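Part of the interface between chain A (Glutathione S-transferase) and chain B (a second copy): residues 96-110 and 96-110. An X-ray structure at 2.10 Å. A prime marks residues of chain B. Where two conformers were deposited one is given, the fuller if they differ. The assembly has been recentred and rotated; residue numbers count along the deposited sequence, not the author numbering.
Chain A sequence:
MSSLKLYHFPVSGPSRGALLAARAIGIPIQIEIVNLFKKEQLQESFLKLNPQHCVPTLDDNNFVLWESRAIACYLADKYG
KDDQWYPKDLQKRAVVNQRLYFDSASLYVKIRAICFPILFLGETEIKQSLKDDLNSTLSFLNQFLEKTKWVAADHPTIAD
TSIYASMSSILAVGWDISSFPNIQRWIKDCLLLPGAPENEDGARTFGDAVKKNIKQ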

ATOM      1  N   VAL A  96     -10.727   0.793   7.935  1.00 25.41           N
ATOM      2  CA  VAL A  96     -10.832   0.469   6.507  1.00 25.36           C
ATOM      3  C   VAL A  96      -9.526   0.848   5.778  1.00 24.90           C
ATOM      4  O   VAL A  96      -9.020   0.074   4.981  1.00 25.20           O
ATOM      5  N   ASN A  97      -8.984   2.032   6.060  1.00 24.53           N
ATOM      6  CA  ASN A  97      -7.728   2.468   5.428  1.00 24.14           C
ATOM      7  C   ASN A  97      -6.610   1.483   5.746  1.00 23.88           C
ATOM      8  O   ASN A  97      -5.819   1.097   4.873  1.00 24.16           O
ATOM      9  N   GLN A  98      -6.596   1.071   7.008  1.00 23.68           N
ATOM     10  CA  GLN A  98      -5.631   0.103   7.519  0.50 23.41           C
ATOM     11  C   GLN A  98      -5.686  -1.196   6.714  1.00 23.77           C
ATOM     12  O   GLN A  98      -4.647  -1.678   6.251  1.00 23.32           O
ATOM     13  N   ARG A  99      -6.890  -1.757   6.527  1.00 23.70           N
ATOM     14  CA  ARG A  99      -7.019  -2.981   5.733  1.00 23.84           C
ATOM     15  C   ARG A  99      -6.630  -2.752   4.264  1.00 23.34           C
ATOM     16  O   ARG A  99      -6.074  -3.645   3.629  1.00 22.93           O
ATOM     17  N   LEU A 100      -6.933  -1.566   3.738  1.00 22.92           N
ATOM     18  CA  LEU A 100      -6.531  -1.210   2.370  1.00 22.82           C
ATOM     19  C   LEU A 100      -5.021  -1.180   2.241  1.00 22.62           C
ATOM     20  O   LEU A 100      -4.478  -1.733   1.289  1.00 22.58           O
ATOM     21  N   TYR A 101      -4.334  -0.552   3.198  1.00 22.79           N
ATOM     22  CA  TYR A 101      -2.871  -0.540   3.173  1.00 23.07           C
ATOM     23  C   TYR A 101      -2.296  -1.927   3.386  1.00 23.39           C
ATOM     24  O   TYR A 101      -1.299  -2.269   2.775  1.00 23.79           O
ATOM     25  N   PHE A 102      -2.952  -2.739   4.214  1.00 24.43           N
ATOM     26  CA  PHE A 102      -2.600  -4.163   4.324  1.00 25.10           C
ATOM     27  C   PHE A 102      -2.710  -4.876   2.966  1.00 24.92           C
ATOM     28  O   PHE A 102      -1.817  -5.628   2.590  1.00 25.88           O
ATOM     29  N   ASP A 103      -3.794  -4.628   2.222  1.00 24.45           N
ATOM     30  CA  ASP A 103      -3.938  -5.184   0.877  1.00 23.88           C
ATOM     31  C   ASP A 103      -2.757  -4.756  -0.025  1.00 23.73           C
ATOM     32  O   ASP A 103      -2.162  -5.582  -0.720  1.00 23.44           O
ATOM     33  N   SER A 104      -2.429  -3.465   0.008  1.00 23.20           N
ATOM     34  CA  SER A 104      -1.455  -2.880  -0.910  1.00 23.48           C
ATOM     35  C   SER A 104      -0.009  -3.187  -0.545  1.00 23.20           C
ATOM     36  O   SER A 104       0.820  -3.350  -1.437  1.00 24.09           O
ATOM     37  N   ALA A 105       0.291  -3.248   0.756  1.00 23.22           N
ATOM     38  CA  ALA A 105       1.675  -3.406   1.234  1.00 23.88           C
ATOM     39  C   ALA A 105       2.079  -4.840   1.570  1.00 24.22           C
ATOM     40  O   ALA A 105       3.277  -5.143   1.628  1.00 24.44           O
ATOM     41  N   SER A 106       1.101  -5.708   1.843  1.00 23.63           N
ATOM     42  CA  SER A 106       1.411  -7.085   2.274  1.00 24.23           C
ATOM     43  C   SER A 106       0.772  -8.130   1.368  1.00 23.89           C
ATOM     44  O   SER A 106       1.459  -8.983   0.816  1.00 24.53           O
ATOM     45  N   LEU A 107      -0.543  -8.050   1.212  1.00 23.34           N
ATOM     46  CA  LEU A 107      -1.273  -9.111   0.528  1.00 23.44           C
ATOM     47  C   LEU A 107      -0.961  -9.178  -0.961  1.00 23.37           C
ATOM     48  O   LEU A 107      -0.421 -10.183  -1.436  1.00 23.05           O
ATOM     49  N   TYR A 108      -1.307  -8.138  -1.707  1.00 23.43           N
ATOM     50  CA  TYR A 108      -1.148  -8.237  -3.150  1.00 23.95           C
ATOM     51  C   TYR A 108       0.322  -8.254  -3.548  1.00 23.95           C
ATOM     52  O   TYR A 108       0.686  -8.862  -4.551  1.00 24.08           O
ATOM     53  N   VAL A 109       1.151  -7.583  -2.753  1.00 23.63           N
ATOM     54  CA  VAL A 109       2.598  -7.585  -2.923  1.00 25.15           C
ATOM     55  C   VAL A 109       3.168  -9.019  -2.939  1.00 24.49           C
ATOM     56  O   VAL A 109       4.017  -9.348  -3.764  1.00 24.57           O
ATOM     57  N   LYS A 110       2.684  -9.855  -2.028  1.00 24.27           N
ATOM     58  CA  LYS A 110       3.190 -11.221  -1.887  1.00 24.71           C
ATOM     59  C   LYS A 110       2.589 -12.188  -2.917  1.00 24.63           C
ATOM     60  O   LYS A 110       3.235 -13.150  -3.315  1.00 24.79           O
TER
ATOM     61  N   VAL B  96      -3.261  12.673  -2.724  1.00 25.41           N
ATOM     62  CA  VAL B  96      -2.441  12.308  -1.562  1.00 25.36           C
ATOM     63  C   VAL B  96      -2.572  10.799  -1.270  1.00 24.90           C
ATOM     64  O   VAL B  96      -1.579  10.131  -1.032  1.00 25.20           O
ATOM     65  N   ASN B  97      -3.795  10.270  -1.299  1.00 24.53           N
ATOM     66  CA  ASN B  97      -4.013   8.835  -1.054  1.00 24.14           C
ATOM     67  C   ASN B  97      -3.245   8.005  -2.074  1.00 23.88           C
ATOM     68  O   ASN B  97      -2.596   7.003  -1.738  1.00 24.16           O
ATOM     69  N   GLN B  98      -3.317   8.472  -3.314  1.00 23.68           N
ATOM     70  CA  GLN B  98      -2.630   7.849  -4.441  0.50 23.41           C
ATOM     71  C   GLN B  98      -1.127   7.755  -4.176  1.00 23.77           C
ATOM     72  O   GLN B  98      -0.544   6.675  -4.317  1.00 23.32           O
ATOM     73  N   ARG B  99      -0.498   8.870  -3.775  1.00 23.70           N
ATOM     74  CA  ARG B  99       0.934   8.839  -3.466  1.00 23.84           C
ATOM     75  C   ARG B  99       1.237   7.943  -2.255  1.00 23.34           C
ATOM     76  O   ARG B  99       2.281   7.296  -2.216  1.00 22.93           O
ATOM     77  N   LEU B 100       0.332   7.922  -1.278  1.00 22.92           N
ATOM     78  CA  LEU B 100       0.481   7.035  -0.116  1.00 22.82           C
ATOM     79  C   LEU B 100       0.451   5.579  -0.538  1.00 22.62           C
ATOM     80  O   LEU B 100       1.293   4.800  -0.102  1.00 22.58           O
ATOM     81  N   TYR B 101      -0.501   5.208  -1.397  1.00 22.79           N
ATOM     82  CA  TYR B 101      -0.551   3.834  -1.898  1.00 23.07           C
ATOM     83  C   TYR B 101       0.648   3.513  -2.772  1.00 23.39           C
ATOM     84  O   TYR B 101       1.155   2.407  -2.722  1.00 23.79           O
ATOM     85  N   PHE B 102       1.126   4.496  -3.534  1.00 24.43           N
ATOM     86  CA  PHE B 102       2.404   4.352  -4.251  1.00 25.10           C
ATOM     87  C   PHE B 102       3.561   4.057  -3.283  1.00 24.92           C
ATOM     88  O   PHE B 102       4.369   3.171  -3.541  1.00 25.88           O
ATOM     89  N   ASP B 103       3.633   4.784  -2.162  1.00 24.45           N
ATOM     90  CA  ASP B 103       4.640   4.507  -1.139  1.00 23.88           C
ATOM     91  C   ASP B 103       4.530   3.049  -0.636  1.00 23.73           C
ATOM     92  O   ASP B 103       5.531   2.338  -0.536  1.00 23.44           O
ATOM     93  N   SER B 104       3.304   2.622  -0.334  1.00 23.20           N
ATOM     94  CA  SER B 104       3.059   1.336   0.312  1.00 23.48           C
ATOM     95  C   SER B 104       3.168   0.146  -0.632  1.00 23.20           C
ATOM     96  O   SER B 104       3.615  -0.920  -0.215  1.00 24.09           O
ATOM     97  N   ALA B 105       2.746   0.325  -1.887  1.00 23.22           N
ATOM     98  CA  ALA B 105       2.677  -0.783  -2.855  1.00 23.88           C
ATOM     99  C   ALA B 105       3.880  -0.896  -3.790  1.00 24.22           C
ATOM    100  O   ALA B 105       4.103  -1.961  -4.377  1.00 24.44           O
ATOM    101  N   SER B 106       4.621   0.199  -3.974  1.00 23.63           N
ATOM    102  CA  SER B 106       5.739   0.202  -4.938  1.00 24.23           C
ATOM    103  C   SER B 106       7.060   0.590  -4.286  1.00 23.89           C
ATOM    104  O   SER B 106       8.033  -0.154  -4.353  1.00 24.53           O
ATOM    105  N   LEU B 107       7.083   1.753  -3.649  1.00 23.34           N
ATOM    106  CA  LEU B 107       8.342   2.305  -3.162  1.00 23.44           C
ATOM    107  C   LEU B 107       8.932   1.504  -2.009  1.00 23.37           C
ATOM    108  O   LEU B 107      10.023   0.939  -2.141  1.00 23.05           O
ATOM    109  N   TYR B 108       8.243   1.461  -0.877  1.00 23.43           N
ATOM    110  CA  TYR B 108       8.851   0.822   0.280  1.00 23.95           C
ATOM    111  C   TYR B 108       8.963  -0.685   0.089  1.00 23.95           C
ATOM    112  O   TYR B 108       9.880  -1.310   0.614  1.00 24.08           O
ATOM    113  N   VAL B 109       8.025  -1.250  -0.665  1.00 23.63           N
ATOM    114  CA  VAL B 109       8.042  -2.659  -1.041  1.00 25.15           C
ATOM    115  C   VAL B 109       9.366  -3.048  -1.731  1.00 24.49           C
ATOM    116  O   VAL B 109       9.944  -4.092  -1.437  1.00 24.57           O
ATOM    117  N   LYS B 110       9.833  -2.195  -2.635  1.00 24.27           N
ATOM    118  CA  LYS B 110      11.039  -2.477  -3.414  1.00 24.71           C
ATOM    119  C   LYS B 110      12.331  -2.175  -2.642  1.00 24.63           C
ATOM    120  O   LYS B 110      13.350  -2.817  -2.864  1.00 24.79           O
TER

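At the two-fold axis relating the two copies, like meets like: Tyr101 stacks on Tyr101′, Ser104 bonds to Ser104′, and Val109 touches Val109′, so three residues spaced along the helix each pack against their own symmetry mates. The helices run in broadly the same direction, at 29°, and converge toward the C-terminal half of the stretch. The CA atoms of Asn97 and Asn97′ are 9.8 Å apart, whereas those of Ala105 and Ala105′ are separated by 5.0 Å.

Tyr101 fills the wider part. Its CA-to-CB bond points sideways, but an m rotamer (chi1 -74°) carries the ring into the partner helix, where it sits as a knob among Asn97′, Leu100′, Tyr101′ and Ser104′. The two tyrosine rings form an offset stack, with centroids 4.1 Å apart and planes at 13°; Tyr101 CE1 lies 3.3 Å from Tyr101′ CE1. A flat aromatic suits this place because each ring can offer a face to its mate while its edge lies near the opposing backbone and Ser104′ OG. Leu100, also m at chi1, points toward the partner, and its CB lies 3.2 Å from Tyr101′ OH, a snug fit beside the end of the ring.

The phenol oxygen does not reach Asn97′ directly, since Tyr101 OH and Asn97′ OD1 are 4.5 Å apart. Water fills the gap: it donates to Asn97′ OD1 at 3.0 Å and is hydrogen-bonded to Tyr101 OH at 2.5 Å. A second water joins Asn97 to Tyr101′ in the same way. The amide oxygen suits this role as an acceptor, and the m rotamer of Asn97 brings its end nearer the partner.

Farther along, Ser104 points toward its mate in the p rotamer. Ser104 OG and Ser104′ OG form a hydrogen bond of 2.7 Å, in which either could be the donor; a hydroxyl, able to give or accept, is well suited to pairing with its own copy. Ala105 follows where the backbones are close. Its small methyl group points sideways and leaves room for Ala105 CA to approach Ser104′ O at 3.5 Å, a CA-H...O contact repeated by symmetry. Here the helix widens into a pi-type turn over residues 103-107.

Beyond it, Val109 points toward the partner with chi1 t, and Val109 CG2 meets Val109′ CG2 at 3.4 Å, an apolar contact made by a compact branched side chain.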

ATOM      1  CB  VAL A  96     -12.045   1.165   5.849  1.00 25.38           C
ATOM      2  CG1 VAL A  96     -12.017   0.984   4.331  1.00 24.64           C
ATOM      3  CG2 VAL A  96     -13.358   0.630   6.438  1.00 26.03           C
ATOM      4  CB  ASN A  97      -7.327   3.865   5.903  1.00 24.04           C
ATOM      5  CG  ASN A  97      -8.153   4.975   5.257  1.00 25.15           C
ATOM      6  OD1 ASN A  97      -8.833   4.772   4.239  1.00 25.19           O
ATOM      7  ND2 ASN A  97      -8.092   6.159   5.852  1.00 24.46           N
ATOM      8  CB  GLN A  98      -5.879  -0.161   9.009  0.50 22.98           C
ATOM      9  CG  GLN A  98      -4.832  -0.991   9.720  0.50 21.24           C
ATOM     10  CD  GLN A  98      -5.373  -1.595  11.015  0.50 20.47           C
ATOM     11  OE1 GLN A  98      -6.203  -2.514  10.997  0.50 19.78           O
ATOM     12  NE2 GLN A  98      -4.924  -1.070  12.131  0.50 17.05           N
ATOM     13  CB  ARG A  99      -8.441  -3.583   5.810  1.00 24.18           C
ATOM     14  CG  ARG A  99      -8.997  -3.777   7.215  1.00 26.98           C
ATOM     15  CD  ARG A  99      -8.137  -4.598   8.148  1.00 29.89           C
ATOM     16  NE  ARG A  99      -8.964  -5.210   9.195  1.00 32.99           N
ATOM     17  CZ  ARG A  99      -8.639  -5.307  10.482  1.00 33.39           C
ATOM     18  NH1 ARG A  99      -7.496  -4.828  10.930  1.00 33.88           N
ATOM     19  NH2 ARG A  99      -9.471  -5.899  11.326  1.00 35.12           N
ATOM     20  CB  LEU A 100      -7.151   0.126   1.917  1.00 22.01           C
ATOM     21  CG  LEU A 100      -8.670   0.099   1.663  1.00 23.40           C
ATOM     22  CD1 LEU A 100      -9.252   1.525   1.532  1.00 22.73           C
ATOM     23  CD2 LEU A 100      -9.013  -0.754   0.421  1.00 23.43           C
ATOM     24  CB  TYR A 101      -2.268   0.483   4.161  1.00 22.95           C
ATOM     25  CG  TYR A 101      -2.442   1.902   3.660  1.00 23.26           C
ATOM     26  CD1 TYR A 101      -1.717   2.377   2.561  1.00 21.31           C
ATOM     27  CD2 TYR A 101      -3.364   2.754   4.259  1.00 22.96           C
ATOM     28  CE1 TYR A 101      -1.906   3.683   2.090  1.00 22.77           C
ATOM     29  CE2 TYR A 101      -3.557   4.039   3.791  1.00 21.60           C
ATOM     30  CZ  TYR A 101      -2.833   4.498   2.713  1.00 23.24           C
ATOM     31  OH  TYR A 101      -3.053   5.787   2.275  1.00 25.38           O
ATOM     32  CB  PHE A 102      -3.456  -4.829   5.410  1.00 25.08           C
ATOM     33  CG  PHE A 102      -3.385  -6.331   5.423  1.00 27.46           C
ATOM     34  CD1 PHE A 102      -2.398  -6.992   6.159  1.00 27.35           C
ATOM     35  CD2 PHE A 102      -4.311  -7.088   4.710  1.00 27.51           C
ATOM     36  CE1 PHE A 102      -2.342  -8.384   6.170  1.00 29.35           C
ATOM     37  CE2 PHE A 102      -4.264  -8.498   4.727  1.00 29.23           C
ATOM     38  CZ  PHE A 102      -3.291  -9.137   5.458  1.00 27.74           C
ATOM     39  CB  ASP A 103      -5.265  -4.745   0.230  1.00 23.86           C
ATOM     40  CG  ASP A 103      -5.494  -5.395  -1.120  1.00 24.62           C
ATOM     41  OD1 ASP A 103      -5.558  -6.644  -1.177  1.00 24.41           O
ATOM     42  OD2 ASP A 103      -5.598  -4.672  -2.130  1.00 26.29           O
ATOM     43  CB  SER A 104      -1.642  -1.357  -0.981  1.00 23.30           C
ATOM     44  OG  SER A 104      -1.156  -0.732   0.194  1.00 24.20           O
ATOM     45  CB  ALA A 105       1.925  -2.503   2.456  1.00 23.25           C
ATOM     46  CB  SER A 106       0.940  -7.335   3.724  1.00 23.89           C
ATOM     47  OG  SER A 106       1.630  -6.496   4.618  1.00 25.66           O
ATOM     48  CB  LEU A 107      -2.781  -9.027   0.798  1.00 22.83           C
ATOM     49  CG  LEU A 107      -3.699 -10.103   0.180  1.00 23.50           C
ATOM     50  CD1 LEU A 107      -3.290 -11.537   0.543  1.00 23.18           C
ATOM     51  CD2 LEU A 107      -5.124  -9.857   0.587  1.00 21.73           C
ATOM     52  CB  TYR A 108      -1.927  -7.169  -3.940  1.00 24.89           C
ATOM     53  CG  TYR A 108      -1.934  -7.545  -5.419  1.00 27.45           C
ATOM     54  CD1 TYR A 108      -2.683  -8.642  -5.859  1.00 29.45           C
ATOM     55  CD2 TYR A 108      -1.117  -6.886  -6.345  1.00 30.08           C
ATOM     56  CE1 TYR A 108      -2.679  -9.039  -7.187  1.00 31.48           C
ATOM     57  CE2 TYR A 108      -1.094  -7.283  -7.706  1.00 30.94           C
ATOM     58  CZ  TYR A 108      -1.887  -8.364  -8.102  1.00 33.31           C
ATOM     59  OH  TYR A 108      -1.909  -8.792  -9.413  1.00 36.91           O
ATOM     60  CB  VAL A 109       3.272  -6.750  -1.784  1.00 25.00           C
ATOM     61  CG1 VAL A 109       4.750  -7.122  -1.599  1.00 27.62           C
ATOM     62  CG2 VAL A 109       3.119  -5.278  -2.077  1.00 26.60           C
ATOM     63  CB  LYS A 110       2.964 -11.712  -0.461  1.00 24.80           C
ATOM     64  CG  LYS A 110       3.906 -11.037   0.544  1.00 25.62           C
ATOM     65  CD  LYS A 110       3.588 -11.442   1.976  1.00 27.51           C
ATOM     66  CE  LYS A 110       4.291 -10.487   2.975  1.00 27.21           C
ATOM     67  NZ  LYS A 110       4.249 -11.107   4.325  1.00 29.54           N
TER
ATOM     68  CB  VAL B  96      -2.813  13.139  -0.313  1.00 25.38           C
ATOM     69  CG1 VAL B  96      -2.098  12.604   0.928  1.00 24.64           C
ATOM     70  CG2 VAL B  96      -2.486  14.622  -0.535  1.00 26.03           C
ATOM     71  CB  ASN B  97      -5.499   8.483  -1.125  1.00 24.04           C
ATOM     72  CG  ASN B  97      -6.275   8.915   0.118  1.00 25.15           C
ATOM     73  OD1 ASN B  97      -5.696   9.216   1.174  1.00 25.19           O
ATOM     74  ND2 ASN B  97      -7.595   8.943  -0.008  1.00 24.46           N
ATOM     75  CB  GLN B  98      -2.913   8.625  -5.734  0.50 22.98           C
ATOM     76  CG  GLN B  98      -2.429   7.982  -7.015  0.50 21.24           C
ATOM     77  CD  GLN B  98      -2.316   8.997  -8.150  0.50 20.47           C
ATOM     78  OE1 GLN B  98      -1.427   9.859  -8.154  0.50 19.78           O
ATOM     79  NE2 GLN B  98      -3.223   8.912  -9.096  0.50 17.05           N
ATOM     80  CB  ARG B  99       1.512  10.253  -3.229  1.00 24.18           C
ATOM     81  CG  ARG B  99       1.204  11.279  -4.312  1.00 26.98           C
ATOM     82  CD  ARG B  99       1.605  10.887  -5.715  1.00 29.89           C
ATOM     83  NE  ARG B  99       1.824  12.084  -6.535  1.00 32.99           N
ATOM     84  CZ  ARG B  99       1.440  12.238  -7.800  1.00 33.39           C
ATOM     85  NH1 ARG B  99       0.796  11.279  -8.433  1.00 33.88           N
ATOM     86  NH2 ARG B  99       1.714  13.367  -8.437  1.00 35.12           N
ATOM     87  CB  LEU B 100      -0.582   7.318   0.964  1.00 22.01           C
ATOM     88  CG  LEU B 100      -0.417   8.649   1.723  1.00 23.40           C
ATOM     89  CD1 LEU B 100      -1.681   8.999   2.541  1.00 22.73           C
ATOM     90  CD2 LEU B 100       0.837   8.625   2.624  1.00 23.43           C
ATOM     91  CB  TYR B 101      -1.879   3.509  -2.616  1.00 22.95           C
ATOM     92  CG  TYR B 101      -3.016   3.352  -1.627  1.00 23.26           C
ATOM     93  CD1 TYR B 101      -3.085   2.246  -0.772  1.00 21.31           C
ATOM     94  CD2 TYR B 101      -3.996   4.332  -1.517  1.00 22.96           C
ATOM     95  CE1 TYR B 101      -4.127   2.124   0.158  1.00 22.77           C
ATOM     96  CE2 TYR B 101      -5.019   4.218  -0.596  1.00 21.60           C
ATOM     97  CZ  TYR B 101      -5.081   3.121   0.236  1.00 23.24           C
ATOM     98  OH  TYR B 101      -6.118   3.042   1.142  1.00 25.38           O
ATOM     99  CB  PHE B 102       2.660   5.595  -5.113  1.00 25.08           C
ATOM    100  CG  PHE B 102       4.053   5.688  -5.671  1.00 27.46           C
ATOM    101  CD1 PHE B 102       4.372   5.091  -6.895  1.00 27.35           C
ATOM    102  CD2 PHE B 102       5.044   6.382  -4.983  1.00 27.51           C
ATOM    103  CE1 PHE B 102       5.664   5.186  -7.407  1.00 29.35           C
ATOM    104  CE2 PHE B 102       6.351   6.489  -5.505  1.00 29.23           C
ATOM    105  CZ  PHE B 102       6.653   5.901  -6.711  1.00 27.74           C
ATOM    106  CB  ASP B 103       4.507   5.475   0.052  1.00 23.86           C
ATOM    107  CG  ASP B 103       5.608   5.286   1.078  1.00 24.62           C
ATOM    108  OD1 ASP B 103       6.794   5.454   0.717  1.00 24.41           O
ATOM    109  OD2 ASP B 103       5.301   4.958   2.241  1.00 26.29           O
ATOM    110  CB  SER B 104       1.671   1.329   0.970  1.00 23.30           C
ATOM    111  OG  SER B 104       0.649   1.220  -0.006  1.00 24.20           O
ATOM    112  CB  ALA B 105       1.387  -0.685  -3.690  1.00 23.25           C
ATOM    113  CB  SER B 106       5.464   1.170  -6.110  1.00 23.89           C
ATOM    114  OG  SER B 106       4.337   0.752  -6.842  1.00 25.66           O
ATOM    115  CB  LEU B 107       8.215   3.796  -2.822  1.00 22.83           C
ATOM    116  CG  LEU B 107       9.470   4.547  -2.330  1.00 23.50           C
ATOM    117  CD1 LEU B 107      10.663   4.440  -3.290  1.00 23.18           C
ATOM    118  CD2 LEU B 107       9.139   5.992  -2.083  1.00 21.73           C
ATOM    119  CB  TYR B 108       8.165   1.164   1.616  1.00 24.89           C
ATOM    120  CG  TYR B 108       9.049   0.695   2.768  1.00 27.45           C
ATOM    121  CD1 TYR B 108      10.254   1.353   3.038  1.00 29.45           C
ATOM    122  CD2 TYR B 108       8.743  -0.455   3.504  1.00 30.08           C
ATOM    123  CE1 TYR B 108      11.103   0.929   4.048  1.00 31.48           C
ATOM    124  CE2 TYR B 108       9.604  -0.909   4.536  1.00 30.94           C
ATOM    125  CZ  TYR B 108      10.779  -0.197   4.790  1.00 33.31           C
ATOM    126  OH  TYR B 108      11.651  -0.587   5.784  1.00 36.91           O
ATOM    127  CB  VAL B 109       6.831  -2.976  -1.980  1.00 25.00           C
ATOM    128  CG1 VAL B 109       7.065  -4.251  -2.803  1.00 27.62           C
ATOM    129  CG2 VAL B 109       5.571  -3.086  -1.160  1.00 26.60           C
ATOM    130  CB  LYS B 110      10.989  -1.721  -4.738  1.00 24.80           C
ATOM    131  CG  LYS B 110       9.968  -2.319  -5.713  1.00 25.62           C
ATOM    132  CD  LYS B 110       9.838  -1.483  -6.978  1.00 27.51           C
ATOM    133  CE  LYS B 110       8.566  -1.890  -7.765  1.00 27.21           C
ATOM    134  NZ  LYS B 110       8.658  -1.318  -9.134  1.00 29.54           N
TER
HETATM  135  O   HOH W   1      -7.262   5.228   1.687  1.00 35.90           O
HETATM  136  O   HOH W   2      -5.251   6.818   2.975  1.00 35.90           O